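PDB 4MR0: plasmin and fibronectin-binding protein A from Streptococcus pneumoniae, which acts as a fibronectin-dependent adhesin and invasin on the pneumococcal surface, binding human fibronectin, plasmin, plasminogen and serum albumin. Local coordinates for residues F194-F199 with G209-I214; A269-G274 with F315-N320. All blocks are in the same frame, centred on the assembly; numbering follows the deposited sequence.

Interaction 1. Residues F194-F199 with G209-I214; sequences FMTGLF and GPTEDI
T196 and T211 bring the two backbones nearest, 7.1 Å between their CA atoms, where the end of strand 194-195 passes the strand that runs on to residue 217. At that spacing the segments meet through side chains, and a water spans T196 O and G209 O. The methyl CG2 of T211 lies 3.5 Å from the carbonyl oxygen T196 O, and the CB of T196 is 3.9 Å from T211 OG1, the two short side chains meeting at a slant. In both threonines chi1 (62° in T196, 53° in T211) sets CG2 beside the backbone N and anti to the carbonyl carbon. T196 OG1 bonds to the backbone N of G249, and T211 OG1 to the hydroxyl of S251, both on strand 243-252. Deeper in, the T196 methyl CG2 approaches the tip of I214, CD1, at 4.2 Å. Toward G209, the water lies 2.8 Å from both T196 O and G209 O, within hydrogen-bonding distance of each. Direct contact is thus van der Waals packing, of methyl on carbonyl, CB on hydroxyl and methyl on methyl, while the polar ends turn to the next coil of this right-handed parallel beta-helix, so the polar tie between the segments is indirect.

Interaction 2. Residues A269-G274 with F315-N320; sequences AIQIAG and FPYALN. With MN (manganese (II) ion), chain G.
A manganese site on the parallel beta-helix of this adhesin gathers strand 270-273, part of the first PbH1 repeat, against the loop that follows strand 306-308, and Q271 and Y317 meet beside the metal. The carboxamide of Q271 divides its work between its two ends. OE1 binds manganese at 2.3 Å, sharing the ion with Q306, E308 and the carbonyl of G314, while NE2 donates to Y317 OH over 2.8 Å in a nearly straight bond of 175°. The tyrosine oxygen lies almost in the amide plane, but its ring is turned 75° to that plane, and NE2 meets the ring at its edge. Metal and phenol together fix the rotation of the amide and leave little doubt which end is oxygen. Q271 reaches them with its chain extended beyond CG.

Two residues along the strand, the methyl of A273 packs 3.5 Å from F315 CD1, approaching that ring obliquely; Q271 CB comes to the same ring at its edge, 4.2 Å from CE1. F315 and Y317 belong to a type I turn from F315 to A318, which folds Y317 CD2 over the centre of the F315 ring, 3.5 Å above its plane. A water bridges the phenol and the amide oxygen, 2.7 Å from Y317 OH and donating to Q271 OE1 at 3.2 Å.

From the N terminus the chain first closes interaction 1, a short excursion with nine residues between its segments that leaves strand 194-195 and returns to strand 211-217. It then climbs the beta-helix through strand 243-252, which pairs with 194-195, 211-217 and 270-273 and so connects the two contacts. Interaction 2 opens only afterwards and spans forty residues before the loop after strand 306-308 comes back over strand 270-273. The contacts therefore follow in series, neither enclosing nor crossing the other, with centres about 10 Å apart. They also touch directly: M195 CE packs 3.7 Å from Y317 CD1, joining the earlier strand to the later loop.

Interaction 1. Residues F194-F199 with G209-I214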
loop_
_atom_site.group_PDB
_atom_site.type_symbol
_atom_site.label_atom_id
_atom_site.label_comp_id
_atom_site.label_asym_id
_atom_site.label_seq_id
_atom_site.Cartn_x
_atom_site.Cartn_y
_atom_site.Cartn_z
ATOM N N PHE A 194 14.533 -8.139 -8.418
ATOM C CA PHE A 194 14.838 -9.207 -7.468
ATOM C C PHE A 194 13.644 -10.106 -7.148
ATOM O O PHE A 194 12.530 -9.617 -6.962
ATOM C CB PHE A 194 15.344 -8.602 -6.152
ATOM C CG PHE A 194 16.613 -7.815 -6.286
ATOM C CD1 PHE A 194 17.821 -8.460 -6.530
ATOM C CD2 PHE A 194 16.598 -6.428 -6.183
ATOM C CE1 PHE A 194 19.000 -7.737 -6.655
ATOM C CE2 PHE A 194 17.768 -5.694 -6.307
ATOM C CZ PHE A 194 18.972 -6.354 -6.549
ATOM N N MET A 195 13.901 -11.415 -7.074
ATOM C CA MET A 195 12.883 -12.411 -6.733
ATOM C C MET A 195 13.474 -13.427 -5.749
ATOM O O MET A 195 14.691 -13.632 -5.722
ATOM C CB MET A 195 12.403 -13.139 -7.979
ATOM C CG MET A 195 11.500 -12.307 -8.878
ATOM S SD MET A 195 10.706 -13.289 -10.181
ATOM C CE MET A 195 9.909 -12.056 -11.162
ATOM N N THR A 196 12.621 -14.041 -4.927
ATOM C CA THR A 196 13.074 -15.026 -3.948
ATOM C C THR A 196 12.819 -16.451 -4.429
ATOM O O THR A 196 12.874 -17.409 -3.654
ATOM C CB THR A 196 12.374 -14.838 -2.594
ATOM O OG1 THR A 196 10.966 -15.036 -2.753
ATOM C CG2 THR A 196 12.638 -13.442 -2.044
ATOM N N GLY A 197 12.542 -16.580 -5.717
ATOM C CA GLY A 197 12.303 -17.881 -6.311
ATOM C C GLY A 197 12.650 -17.796 -7.783
ATOM O O GLY A 197 12.712 -16.703 -8.341
ATOM N N LEU A 198 12.864 -18.941 -8.421
ATOM C CA LEU A 198 13.234 -18.954 -9.831
ATOM C C LEU A 198 12.114 -18.609 -10.804
ATOM O O LEU A 198 10.940 -18.889 -10.562
ATOM C CB LEU A 198 13.808 -20.322 -10.211
ATOM C CG LEU A 198 15.119 -20.737 -9.534
ATOM C CD1 LEU A 198 15.549 -22.102 -10.066
ATOM C CD2 LEU A 198 16.200 -19.695 -9.812
ATOM N N PHE A 199 12.507 -17.983 -11.906
ATOM C CA PHE A 199 11.589 -17.632 -12.977
ATOM C C PHE A 199 12.404 -17.635 -14.267
ATOM O O PHE A 199 13.522 -17.121 -14.303
ATOM C CB PHE A 199 10.961 -16.249 -12.759
ATOM C CG PHE A 199 9.931 -15.892 -13.801
ATOM C CD1 PHE A 199 10.320 -15.403 -15.049
ATOM C CD2 PHE A 199 8.577 -16.121 -13.562
ATOM C CE1 PHE A 199 9.378 -15.148 -16.043
ATOM C CE2 PHE A 199 7.623 -15.871 -14.553
ATOM C CZ PHE A 199 8.024 -15.386 -15.797
ATOM N N GLY A 209 9.977 -22.869 -3.288
ATOM C CA GLY A 209 10.095 -23.466 -1.971
ATOM C C GLY A 209 10.299 -22.347 -0.965
ATOM O O GLY A 209 10.504 -21.199 -1.368
ATOM N N PRO A 210 10.239 -22.632 0.342
ATOM C CA PRO A 210 10.432 -21.591 1.353
ATOM C C PRO A 210 11.871 -21.071 1.406
ATOM O O PRO A 210 12.823 -21.824 1.209
ATOM C CB PRO A 210 10.017 -22.289 2.651
ATOM C CG PRO A 210 10.389 -23.714 2.393
ATOM C CD PRO A 210 9.910 -23.923 0.974
ATOM N N THR A 211 12.011 -19.773 1.656
ATOM C CA THR A 211 13.317 -19.140 1.773
ATOM C C THR A 211 13.245 -18.315 3.046
ATOM O O THR A 211 12.152 -18.063 3.566
ATOM C CB THR A 211 13.632 -18.204 0.588
ATOM O OG1 THR A 211 12.558 -17.269 0.413
ATOM C CG2 THR A 211 13.840 -19.009 -0.689
ATOM N N GLU A 212 14.390 -17.890 3.558
ATOM C CA GLU A 212 14.369 -17.124 4.790
ATOM C C GLU A 212 15.687 -16.435 5.105
ATOM O O GLU A 212 16.732 -16.747 4.525
ATOM C CB GLU A 212 14.002 -18.042 5.960
ATOM C CG GLU A 212 15.096 -19.028 6.332
ATOM C CD GLU A 212 14.690 -19.947 7.469
ATOM O OE1 GLU A 212 14.079 -21.005 7.200
ATOM O OE2 GLU A 212 14.969 -19.604 8.640
ATOM N N ASP A 213 15.609 -15.488 6.034
ATOM C CA ASP A 213 16.770 -14.744 6.495
ATOM C C ASP A 213 17.476 -14.031 5.346
ATOM O O ASP A 213 18.629 -14.328 5.020
ATOM C CB ASP A 213 17.719 -15.707 7.212
ATOM C CG ASP A 213 18.873 -14.999 7.880
ATOM O OD1 ASP A 213 18.676 -13.858 8.366
ATOM O OD2 ASP A 213 19.970 -15.595 7.928
ATOM N N ILE A 214 16.764 -13.097 4.728
ATOM C CA ILE A 214 17.303 -12.327 3.614
ATOM C C ILE A 214 17.206 -10.846 3.965
ATOM O O ILE A 214 16.171 -10.391 4.448
ATOM C CB ILE A 214 16.487 -12.577 2.320
ATOM C CG1 ILE A 214 16.553 -14.058 1.939
ATOM C CG2 ILE A 214 17.031 -11.726 1.183
ATOM C CD1 ILE A 214 15.580 -14.457 0.848
HETATM O O HOH W 1 11.953 -20.061 -3.527
#

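Interaction 2. Residues A269-G274 with F315-N320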
loop_
_atom_site.group_PDB
_atom_site.type_symbol
_atom_site.label_atom_id
_atom_site.label_comp_id
_atom_site.label_asym_id
_atom_site.label_seq_id
_atom_site.Cartn_x
_atom_site.Cartn_y
_atom_site.Cartn_z
ATOM N N ALA A 269 6.451 -1.737 -6.734
ATOM C CA ALA A 269 7.861 -1.666 -6.403
ATOM C C ALA A 269 8.191 -2.933 -5.622
ATOM O O ALA A 269 9.256 -3.528 -5.785
ATOM C CB ALA A 269 8.147 -0.439 -5.552
ATOM N N ILE A 270 7.250 -3.350 -4.781
ATOM C CA ILE A 270 7.429 -4.535 -3.961
ATOM C C ILE A 270 6.143 -5.339 -3.840
ATOM O O ILE A 270 5.072 -4.779 -3.637
ATOM C CB ILE A 270 7.865 -4.155 -2.523
ATOM C CG1 ILE A 270 9.205 -3.414 -2.551
ATOM C CG2 ILE A 270 7.959 -5.412 -1.652
ATOM C CD1 ILE A 270 9.614 -2.836 -1.195
ATOM N N GLN A 271 6.258 -6.657 -3.973
ATOM C CA GLN A 271 5.117 -7.553 -3.796
ATOM C C GLN A 271 5.539 -8.549 -2.729
ATOM O O GLN A 271 6.575 -9.199 -2.849
ATOM C CB GLN A 271 4.765 -8.309 -5.081
ATOM C CG GLN A 271 4.159 -7.439 -6.171
ATOM C CD GLN A 271 3.905 -8.212 -7.453
ATOM O OE1 GLN A 271 2.949 -8.983 -7.549
ATOM N NE2 GLN A 271 4.768 -8.013 -8.445
ATOM N N ILE A 272 4.733 -8.647 -1.680
ATOM C CA ILE A 272 4.996 -9.550 -0.568
ATOM C C ILE A 272 3.816 -10.499 -0.570
ATOM O O ILE A 272 2.703 -10.108 -0.219
ATOM C CB ILE A 272 5.044 -8.760 0.765
ATOM C CG1 ILE A 272 6.157 -7.712 0.696
ATOM C CG2 ILE A 272 5.273 -9.710 1.941
ATOM C CD1 ILE A 272 6.111 -6.688 1.834
ATOM N N ALA A 273 4.068 -11.737 -0.981
ATOM C CA ALA A 273 3.020 -12.746 -1.097
ATOM C C ALA A 273 3.350 -14.015 -0.335
ATOM O O ALA A 273 4.410 -14.608 -0.537
ATOM C CB ALA A 273 2.800 -13.084 -2.577
ATOM N N GLY A 274 2.422 -14.442 0.518
ATOM C CA GLY A 274 2.635 -15.641 1.301
ATOM C C GLY A 274 3.941 -15.592 2.066
ATOM O O GLY A 274 4.589 -16.619 2.278
ATOM N N PHE A 315 0.338 -13.480 -7.982
ATOM C CA PHE A 315 1.785 -13.700 -7.983
ATOM C C PHE A 315 2.090 -14.707 -9.100
ATOM O O PHE A 315 2.418 -15.865 -8.843
ATOM C CB PHE A 315 2.214 -14.248 -6.609
ATOM C CG PHE A 315 3.650 -13.981 -6.262
ATOM C CD1 PHE A 315 4.058 -12.712 -5.847
ATOM C CD2 PHE A 315 4.601 -14.990 -6.367
ATOM C CE1 PHE A 315 5.394 -12.459 -5.537
ATOM C CE2 PHE A 315 5.938 -14.750 -6.061
ATOM C CZ PHE A 315 6.336 -13.474 -5.647
ATOM N N PRO A 316 1.986 -14.263 -10.360
ATOM C CA PRO A 316 2.225 -15.078 -11.557
ATOM C C PRO A 316 3.655 -15.541 -11.810
ATOM O O PRO A 316 3.928 -16.176 -12.831
ATOM C CB PRO A 316 1.697 -14.186 -12.680
ATOM C CG PRO A 316 2.056 -12.817 -12.195
ATOM C CD PRO A 316 1.671 -12.868 -10.728
ATOM N N TYR A 317 4.554 -15.258 -10.874
ATOM C CA TYR A 317 5.958 -15.627 -11.016
ATOM C C TYR A 317 6.264 -17.051 -10.577
ATOM O O TYR A 317 7.356 -17.558 -10.827
ATOM C CB TYR A 317 6.815 -14.646 -10.214
ATOM C CG TYR A 317 6.287 -13.239 -10.333
ATOM C CD1 TYR A 317 6.299 -12.576 -11.560
ATOM C CD2 TYR A 317 5.683 -12.605 -9.243
ATOM C CE1 TYR A 317 5.716 -11.320 -11.707
ATOM C CE2 TYR A 317 5.096 -11.353 -9.377
ATOM C CZ TYR A 317 5.114 -10.719 -10.615
ATOM O OH TYR A 317 4.508 -9.499 -10.772
ATOM N N ALA A 318 5.298 -17.690 -9.922
ATOM C CA ALA A 318 5.479 -19.051 -9.446
ATOM C C ALA A 318 4.185 -19.853 -9.572
ATOM O O ALA A 318 3.133 -19.304 -9.920
ATOM C CB ALA A 318 5.948 -19.035 -7.991
ATOM N N LEU A 319 4.275 -21.148 -9.288
ATOM C CA LEU A 319 3.125 -22.039 -9.365
ATOM C C LEU A 319 2.290 -22.087 -8.088
ATOM O O LEU A 319 1.151 -22.552 -8.120
ATOM C CB LEU A 319 3.574 -23.462 -9.710
ATOM C CG LEU A 319 4.093 -23.712 -11.123
ATOM C CD1 LEU A 319 4.514 -25.166 -11.229
ATOM C CD2 LEU A 319 3.014 -23.372 -12.155
ATOM N N ASN A 320 2.851 -21.621 -6.974
ATOM C CA ASN A 320 2.136 -21.632 -5.693
ATOM C C ASN A 320 0.745 -21.047 -5.875
ATOM O O ASN A 320 0.598 -19.906 -6.302
ATOM C CB ASN A 320 2.906 -20.828 -4.643
ATOM C CG ASN A 320 4.313 -21.352 -4.426
ATOM O OD1 ASN A 320 4.717 -21.644 -3.298
ATOM N ND2 ASN A 320 5.070 -21.469 -5.508
HETATM MN MN MN G . 0.784 -9.272 -6.805
HETATM O O HOH W 2 1.834 -9.052 -10.554
#